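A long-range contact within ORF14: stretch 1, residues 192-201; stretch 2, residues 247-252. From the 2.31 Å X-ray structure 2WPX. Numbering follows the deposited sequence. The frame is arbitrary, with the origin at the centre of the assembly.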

# COMPACT_ATOMS: atom_id res chain seq x y z
N GLU A 192 7.66 -24.26 3.63
CA GLU A 192 8.41 -24.31 4.85
C GLU A 192 8.25 -23.06 5.72
O GLU A 192 8.25 -23.17 6.96
CB GLU A 192 9.87 -24.49 4.47
CG GLU A 192 10.81 -24.62 5.60
CD GLU A 192 12.20 -25.06 5.14
OE1 GLU A 192 13.06 -25.37 6.00
OE2 GLU A 192 12.46 -25.09 3.92
N TYR A 193 8.14 -21.89 5.07
CA TYR A 193 8.13 -20.61 5.79
C TYR A 193 6.82 -19.89 5.87
O TYR A 193 6.77 -18.82 6.47
CB TYR A 193 9.15 -19.62 5.26
CG TYR A 193 10.52 -20.16 5.24
CD1 TYR A 193 11.16 -20.38 4.05
CD2 TYR A 193 11.16 -20.50 6.39
CE1 TYR A 193 12.43 -20.90 4.00
CE2 TYR A 193 12.41 -21.05 6.35
CZ TYR A 193 13.03 -21.24 5.15
OH TYR A 193 14.29 -21.74 5.07
N ALA A 194 5.78 -20.49 5.32
CA ALA A 194 4.48 -19.90 5.26
C ALA A 194 3.85 -19.79 6.63
O ALA A 194 3.45 -18.69 7.09
CB ALA A 194 3.54 -20.73 4.28
N VAL A 195 3.74 -20.93 7.33
CA VAL A 195 3.14 -20.85 8.68
C VAL A 195 4.02 -20.00 9.65
O VAL A 195 3.50 -19.21 10.41
CB VAL A 195 2.73 -22.22 9.25
CG1 VAL A 195 2.31 -22.11 10.71
CG2 VAL A 195 1.56 -22.78 8.44
N PRO A 196 5.36 -20.16 9.59
CA PRO A 196 6.23 -19.35 10.44
C PRO A 196 6.08 -17.84 10.17
O PRO A 196 6.13 -17.05 11.11
CB PRO A 196 7.63 -19.85 10.08
CG PRO A 196 7.39 -21.35 9.75
CD PRO A 196 6.03 -21.37 9.08
N VAL A 197 5.94 -17.46 8.90
CA VAL A 197 5.63 -16.11 8.55
C VAL A 197 4.32 -15.64 9.19
O VAL A 197 4.19 -14.48 9.62
CB VAL A 197 5.57 -15.91 6.98
CG1 VAL A 197 4.69 -14.71 6.61
CG2 VAL A 197 6.95 -15.70 6.42
N SER A 198 3.32 -16.51 9.23
CA SER A 198 2.08 -16.01 9.73
C SER A 198 2.12 -15.92 11.25
O SER A 198 1.43 -15.08 11.83
CB SER A 198 0.93 -16.87 9.24
OG SER A 198 0.96 -18.09 9.93
N GLU A 199 2.91 -16.76 11.92
CA GLU A 199 2.95 -16.71 13.37
C GLU A 199 3.86 -15.54 13.82
O GLU A 199 3.95 -15.21 15.01
CB GLU A 199 3.31 -18.08 14.01
CG GLU A 199 4.53 -18.82 13.42
CD GLU A 199 4.64 -20.33 13.79
OE1 GLU A 199 5.39 -21.07 13.12
OE2 GLU A 199 3.97 -20.78 14.75
N LEU A 200 4.52 -14.91 12.87
CA LEU A 200 5.22 -13.67 13.18
C LEU A 200 4.26 -12.49 13.09
O LEU A 200 4.64 -11.46 12.55
CB LEU A 200 6.40 -13.45 12.22
CG LEU A 200 7.87 -13.63 12.61
CD1 LEU A 200 8.17 -15.01 13.15
CD2 LEU A 200 8.73 -13.36 11.40
N GLU A 201 3.00 -12.64 13.54
CA GLU A 201 2.17 -11.47 13.92
C GLU A 201 1.99 -11.49 15.42
O GLU A 201 1.08 -10.88 15.94
CB GLU A 201 0.78 -11.40 13.26
CG GLU A 201 0.80 -11.30 11.76
CD GLU A 201 2.12 -10.74 11.25
OE1 GLU A 201 2.44 -9.61 11.69
OE2 GLU A 201 2.82 -11.42 10.44
N ALA A 247 12.79 -21.56 14.60
CA ALA A 247 11.78 -20.54 14.42
C ALA A 247 12.34 -19.52 13.44
O ALA A 247 13.55 -19.18 13.44
CB ALA A 247 11.45 -19.85 15.77
N LEU A 248 11.43 -18.99 12.64
CA LEU A 248 11.69 -17.83 11.81
C LEU A 248 11.72 -16.60 12.67
O LEU A 248 10.70 -16.13 13.11
CB LEU A 248 10.65 -17.70 10.71
CG LEU A 248 10.83 -16.54 9.76
CD1 LEU A 248 11.90 -16.93 8.82
CD2 LEU A 248 9.50 -16.43 9.03
N ALA A 249 12.93 -16.12 12.93
CA ALA A 249 13.18 -15.07 13.88
C ALA A 249 12.84 -13.70 13.26
O ALA A 249 12.62 -12.70 13.97
CB ALA A 249 14.66 -15.14 14.31
N GLY A 250 12.77 -13.66 11.93
CA GLY A 250 12.51 -12.42 11.25
C GLY A 250 12.39 -12.55 9.75
O GLY A 250 12.89 -13.53 9.14
N TYR A 251 11.73 -11.56 9.15
CA TYR A 251 11.75 -11.47 7.73
C TYR A 251 11.27 -10.14 7.19
O TYR A 251 10.79 -9.28 7.92
CB TYR A 251 10.99 -12.63 7.15
CG TYR A 251 9.64 -12.28 6.69
CD1 TYR A 251 8.72 -11.74 7.54
CD2 TYR A 251 9.27 -12.51 5.39
CE1 TYR A 251 7.46 -11.40 7.09
CE2 TYR A 251 8.03 -12.20 4.94
CZ TYR A 251 7.14 -11.63 5.79
OH TYR A 251 5.90 -11.33 5.30
N THR A 252 11.40 -9.98 5.89
CA THR A 252 11.19 -8.72 5.27
C THR A 252 10.95 -8.95 3.78
O THR A 252 11.27 -10.01 3.26
CB THR A 252 12.42 -7.81 5.50
OG1 THR A 252 12.13 -6.49 5.03
CG2 THR A 252 13.63 -8.32 4.77
O HOH W 1 8.54 -19.77 13.27

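The helix of stretch 1 packs against the strand of stretch 2 at an angle of 56°, with the axes 8.2 Å apart at their closest. No direct hydrogen bond crosses between them. The contact is made by apolar side chains and buries 342 Å², both sides summed.

Ala247 makes no contact with the helix. Leu248 is the centre of the contact and gives up the largest area, 106 Å². Its CA-to-CB bond points toward the helix. Leu248 CB lies 3.8 Å from Pro196 CB, where the two backbones come close. Leu248 CD2 lies 3.7 Å from Val197 CG2 and 4.0 Å from Leu200 CD2. Leu248 CD1 lies 4.4 Å from Tyr193 CD2. The branched end thus lets one methyl reach Tyr193 while the other reaches Val197 and Leu200. Its backbone is tied in by water 1, which accepts a hydrogen bond from Leu248 N at 3.1 Å and donates a weak one to Glu199 OE1 at 3.4 Å. This bridge is the polar link between the stretches.

The CA-to-CB bond of Ala249 points away from stretch 1, and the residue is buried. Leu200 CD2 packs 3.9 Å from Gly250 CA, on the strand backbone. A CB at Gly250 would point away, so this contact does not explain the glycine.

The CA-to-CB bond of Tyr251 points toward stretch 1. Val197 CG2 sits over one face of its ring, 4.0 Å from the centroid and 12° off the normal, a CH-pi contact. The flat ring offers a broad apolar surface to this methyl. Leu200 CD2 approaches the same ring obliquely, 4.2 Å from Tyr251 CD1. The two methyl groups of Val197 both reach this tyrosine, as Val197 CG1 is 3.8 Å from Tyr251 OH. Thr252 lies beyond the contact, and its OG1 is hydrogen-bonded elsewhere in the structure.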